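Local coordinates for nucleotidyl transferase AbiEii/AbiGii toxin family protein (Mycobacterium tuberculosis, PDB 6Y56) that is the nucleotidyltransferase toxin MenT4 of a toxin-antitoxin system and probably acts on tRNA acceptor stems to inhibit growth, at residues A[35-46]-A[78-86]. Numbering follows the deposited sequence.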
loop_
_atom_site.group_PDB
_atom_site.type_symbol
_atom_site.label_atom_id
_atom_site.label_comp_id
_atom_site.label_asym_id
_atom_site.label_seq_id
_atom_site.Cartn_x
_atom_site.Cartn_y
_atom_site.Cartn_z
ATOM N N LEU A 35 4.191 -16.039 -6.116
ATOM C CA LEU A 35 3.289 -16.257 -4.991
ATOM C C LEU A 35 1.950 -16.798 -5.463
ATOM O O LEU A 35 1.375 -17.695 -4.833
ATOM C CB LEU A 35 3.069 -14.952 -4.228
ATOM C CG LEU A 35 4.283 -14.383 -3.490
ATOM C CD1 LEU A 35 3.861 -13.184 -2.660
ATOM C CD2 LEU A 35 4.954 -15.419 -2.595
ATOM N N SER A 36 1.442 -16.281 -6.586
ATOM C CA SER A 36 0.126 -16.702 -7.048
ATOM C C SER A 36 0.127 -18.161 -7.466
ATOM O O SER A 36 -0.919 -18.818 -7.433
ATOM C CB SER A 36 -0.329 -15.843 -8.222
ATOM O OG SER A 36 0.374 -16.168 -9.415
ATOM N N GLN A 37 1.279 -18.675 -7.872
ATOM C CA GLN A 37 1.366 -20.066 -8.287
ATOM C C GLN A 37 1.515 -21.028 -7.121
ATOM O O GLN A 37 1.330 -22.234 -7.319
ATOM C CB GLN A 37 2.541 -20.259 -9.249
ATOM C CG GLN A 37 2.330 -19.642 -10.629
ATOM C CD GLN A 37 1.395 -20.465 -11.513
ATOM O OE1 GLN A 37 0.250 -20.080 -11.758
ATOM N NE2 GLN A 37 1.886 -21.600 -12.001
ATOM N N THR A 38 1.831 -20.542 -5.925
ATOM C CA THR A 38 2.262 -21.401 -4.829
ATOM C C THR A 38 1.443 -21.238 -3.556
ATOM O O THR A 38 1.209 -22.226 -2.855
ATOM C CB THR A 38 3.743 -21.120 -4.509
ATOM O OG1 THR A 38 4.520 -21.066 -5.717
ATOM C CG2 THR A 38 4.305 -22.183 -3.590
ATOM N N VAL A 39 1.010 -20.023 -3.231
ATOM C CA VAL A 39 0.381 -19.719 -1.949
ATOM C C VAL A 39 -1.086 -19.381 -2.174
ATOM O O VAL A 39 -1.434 -18.702 -3.147
ATOM C CB VAL A 39 1.109 -18.538 -1.273
ATOM C CG1 VAL A 39 0.404 -18.118 0.006
ATOM C CG2 VAL A 39 2.545 -18.899 -0.985
ATOM N N GLN A 40 -1.945 -19.829 -1.260
ATOM C CA GLN A 40 -3.366 -19.505 -1.345
ATOM C C GLN A 40 -3.600 -18.085 -0.838
ATOM O O GLN A 40 -3.290 -17.777 0.316
ATOM C CB GLN A 40 -4.176 -20.507 -0.523
ATOM C CG GLN A 40 -5.684 -20.268 -0.567
ATOM C CD GLN A 40 -6.260 -20.433 -1.965
ATOM O OE1 GLN A 40 -6.237 -21.527 -2.531
ATOM N NE2 GLN A 40 -6.775 -19.346 -2.533
ATOM N N PHE A 41 -4.128 -17.217 -1.694
ATOM C CA PHE A 41 -4.570 -15.895 -1.271
ATOM C C PHE A 41 -6.044 -15.958 -0.884
ATOM O O PHE A 41 -6.752 -16.910 -1.210
ATOM C CB PHE A 41 -4.419 -14.882 -2.410
ATOM C CG PHE A 41 -3.011 -14.409 -2.663
ATOM C CD1 PHE A 41 -2.084 -15.235 -3.292
ATOM C CD2 PHE A 41 -2.629 -13.112 -2.328
ATOM C CE1 PHE A 41 -0.786 -14.790 -3.540
ATOM C CE2 PHE A 41 -1.349 -12.664 -2.569
ATOM C CZ PHE A 41 -0.425 -13.503 -3.188
ATOM N N GLY A 42 -6.513 -14.942 -0.182
ATOM C CA GLY A 42 -7.934 -14.858 0.093
ATOM C C GLY A 42 -8.212 -14.118 1.382
ATOM O O GLY A 42 -7.328 -13.885 2.204
ATOM N N ASP A 43 -9.485 -13.751 1.543
ATOM C CA ASP A 43 -9.956 -13.074 2.743
ATOM C C ASP A 43 -9.528 -13.839 3.991
ATOM O O ASP A 43 -9.631 -15.069 4.059
ATOM C CB ASP A 43 -11.488 -12.984 2.710
ATOM C CG ASP A 43 -11.997 -12.022 1.655
ATOM O OD1 ASP A 43 -11.355 -10.978 1.437
ATOM O OD2 ASP A 43 -13.046 -12.310 1.041
ATOM N N ASN A 44 -9.035 -13.100 4.979
ATOM C CA ASN A 44 -8.591 -13.652 6.258
ATOM C C ASN A 44 -7.428 -14.619 6.111
ATOM O O ASN A 44 -7.169 -15.415 7.010
ATOM C CB ASN A 44 -9.744 -14.283 7.044
ATOM C CG ASN A 44 -10.868 -13.314 7.272
ATOM O OD1 ASN A 44 -10.683 -12.273 7.900
ATOM N ND2 ASN A 44 -12.037 -13.630 6.740
ATOM N N ARG A 45 -6.716 -14.568 4.993
ATOM C CA ARG A 45 -5.532 -15.393 4.812
ATOM C C ARG A 45 -4.370 -14.570 4.263
ATOM O O ARG A 45 -3.334 -14.429 4.923
ATOM C CB ARG A 45 -5.821 -16.597 3.912
ATOM C CG ARG A 45 -4.654 -17.562 3.904
ATOM C CD ARG A 45 -4.879 -18.810 3.078
ATOM N NE ARG A 45 -3.964 -19.880 3.494
ATOM C CZ ARG A 45 -2.665 -19.939 3.197
ATOM N NH1 ARG A 45 -2.078 -18.995 2.466
ATOM N NH2 ARG A 45 -1.941 -20.958 3.639
ATOM N N LEU A 46 -4.526 -14.026 3.058
ATOM C CA LEU A 46 -3.460 -13.239 2.440
ATOM C C LEU A 46 -4.108 -12.331 1.403
ATOM O O LEU A 46 -4.660 -12.820 0.409
ATOM C CB LEU A 46 -2.437 -14.162 1.795
ATOM C CG LEU A 46 -1.199 -13.478 1.230
ATOM C CD1 LEU A 46 -0.350 -12.833 2.331
ATOM C CD2 LEU A 46 -0.384 -14.481 0.424
ATOM N N VAL A 78 1.249 -18.232 7.837
ATOM C CA VAL A 78 1.136 -17.810 6.445
ATOM C C VAL A 78 2.268 -16.856 6.086
ATOM O O VAL A 78 2.866 -16.951 5.012
ATOM C CB VAL A 78 -0.248 -17.185 6.193
ATOM C CG1 VAL A 78 -0.277 -16.468 4.852
ATOM C CG2 VAL A 78 -1.322 -18.256 6.270
ATOM N N VAL A 79 2.589 -15.931 6.995
ATOM C CA VAL A 79 3.714 -15.025 6.787
ATOM C C VAL A 79 4.987 -15.815 6.547
ATOM O O VAL A 79 5.739 -15.548 5.605
ATOM C CB VAL A 79 3.856 -14.073 7.988
ATOM C CG1 VAL A 79 5.096 -13.205 7.844
ATOM C CG2 VAL A 79 2.603 -13.213 8.140
ATOM N N LEU A 80 5.244 -16.816 7.391
ATOM C CA LEU A 80 6.473 -17.582 7.236
ATOM C C LEU A 80 6.486 -18.345 5.917
ATOM O O LEU A 80 7.518 -18.402 5.241
ATOM C CB LEU A 80 6.658 -18.532 8.418
ATOM C CG LEU A 80 7.979 -19.318 8.407
ATOM C CD1 LEU A 80 9.167 -18.382 8.527
ATOM C CD2 LEU A 80 7.996 -20.340 9.528
ATOM N N GLU A 81 5.349 -18.925 5.526
ATOM C CA GLU A 81 5.272 -19.629 4.249
ATOM C C GLU A 81 5.660 -18.707 3.096
ATOM O O GLU A 81 6.480 -19.069 2.241
ATOM C CB GLU A 81 3.858 -20.185 4.071
ATOM C CG GLU A 81 3.584 -20.841 2.726
ATOM C CD GLU A 81 2.105 -21.139 2.518
ATOM O OE1 GLU A 81 1.282 -20.737 3.366
ATOM O OE2 GLU A 81 1.763 -21.775 1.501
ATOM N N VAL A 82 5.112 -17.487 3.088
ATOM C CA VAL A 82 5.425 -16.524 2.036
ATOM C C VAL A 82 6.895 -16.149 2.063
ATOM O O VAL A 82 7.556 -16.117 1.022
ATOM C CB VAL A 82 4.528 -15.284 2.163
ATOM C CG1 VAL A 82 4.972 -14.209 1.168
ATOM C CG2 VAL A 82 3.085 -15.672 1.939
ATOM N N CYS A 83 7.437 -15.877 3.253
ATOM C CA CYS A 83 8.821 -15.428 3.330
ATOM C C CYS A 83 9.796 -16.534 2.933
ATOM O O CYS A 83 10.794 -16.268 2.251
ATOM C CB CYS A 83 9.121 -14.887 4.732
ATOM S SG CYS A 83 8.250 -13.328 5.063
ATOM N N GLU A 84 9.534 -17.778 3.349
ATOM C CA GLU A 84 10.395 -18.884 2.931
ATOM C C GLU A 84 10.346 -19.068 1.423
ATOM O O GLU A 84 11.360 -19.400 0.795
ATOM C CB GLU A 84 9.974 -20.187 3.613
ATOM C CG GLU A 84 10.282 -20.291 5.099
ATOM C CD GLU A 84 10.054 -21.702 5.619
ATOM O OE1 GLU A 84 10.304 -22.663 4.855
ATOM O OE2 GLU A 84 9.616 -21.866 6.776
ATOM N N LEU A 85 9.179 -18.836 0.822
ATOM C CA LEU A 85 9.048 -18.970 -0.621
ATOM C C LEU A 85 9.823 -17.882 -1.344
ATOM O O LEU A 85 10.520 -18.164 -2.328
ATOM C CB LEU A 85 7.575 -18.926 -1.004
ATOM C CG LEU A 85 7.290 -19.037 -2.491
ATOM C CD1 LEU A 85 7.810 -20.366 -3.025
ATOM C CD2 LEU A 85 5.798 -18.901 -2.733
ATOM N N ILE A 86 9.721 -16.636 -0.872
ATOM C CA ILE A 86 10.402 -15.521 -1.526
ATOM C C ILE A 86 11.911 -15.688 -1.436
ATOM O O ILE A 86 12.630 -15.539 -2.432
ATOM C CB ILE A 86 9.960 -14.186 -0.904
ATOM C CG1 ILE A 86 8.476 -13.929 -1.186
ATOM C CG2 ILE A 86 10.815 -13.046 -1.458
ATOM C CD1 ILE A 86 7.932 -12.708 -0.478
HETATM O O HOH W 1 -1.033 -21.676 0.713
#
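R45 and E81 form a salt bridge across this contact. R45 NH2 gives a nearly straight hydrogen bond to E81 OE1 (3.2 Å, 165° at the hydrogen). The acceptor uses its syn lone pair and lies near the guanidinium plane, while the carboxylate plane stands at a right angle to it. The guanidinium is also held between two aliphatic groups. V78 CG2 sits over the centre of one face, 3.8 Å from R45 CZ, and Q40 CB covers the opposite face toward the rim. R45 NH1 also gives a hydrogen bond to Q40 O (2.8 Å), which lies tilted out of the guanidinium plane. With CG anti to the backbone N (chi1 -171°) and the chain extended to NE, R45 lays its guanidinium across V78 CG2. The other carboxylate oxygen, E81 OE2, accepts from a water that in turn accepts from Q40 N. E81 is thus tied to the loop through both oxygens.

Beneath these polar groups lies an apolar layer. The T38 and L85 side chains meet tip to tip, with L85 CD2 3.5 Å from T38 CB. L35 and V39 slide past L85 in the opposite direction, with L35 CD2 3.6 Å from L85 CD2. V82 CG2 lies 4.0 Å from L46 CD2 and also touches V39 CG1. F71 of strand 68-72 packs on L35 and L46, and F128 of strand 125-129 on V82. G42, R45 and L46 make a classic beta bulge at the tight turn before strand 47-49. The contact joins the end of helix 19-38 and this turn to helix 76-86, against the mixed sheet of a nucleotidyltransferase fold.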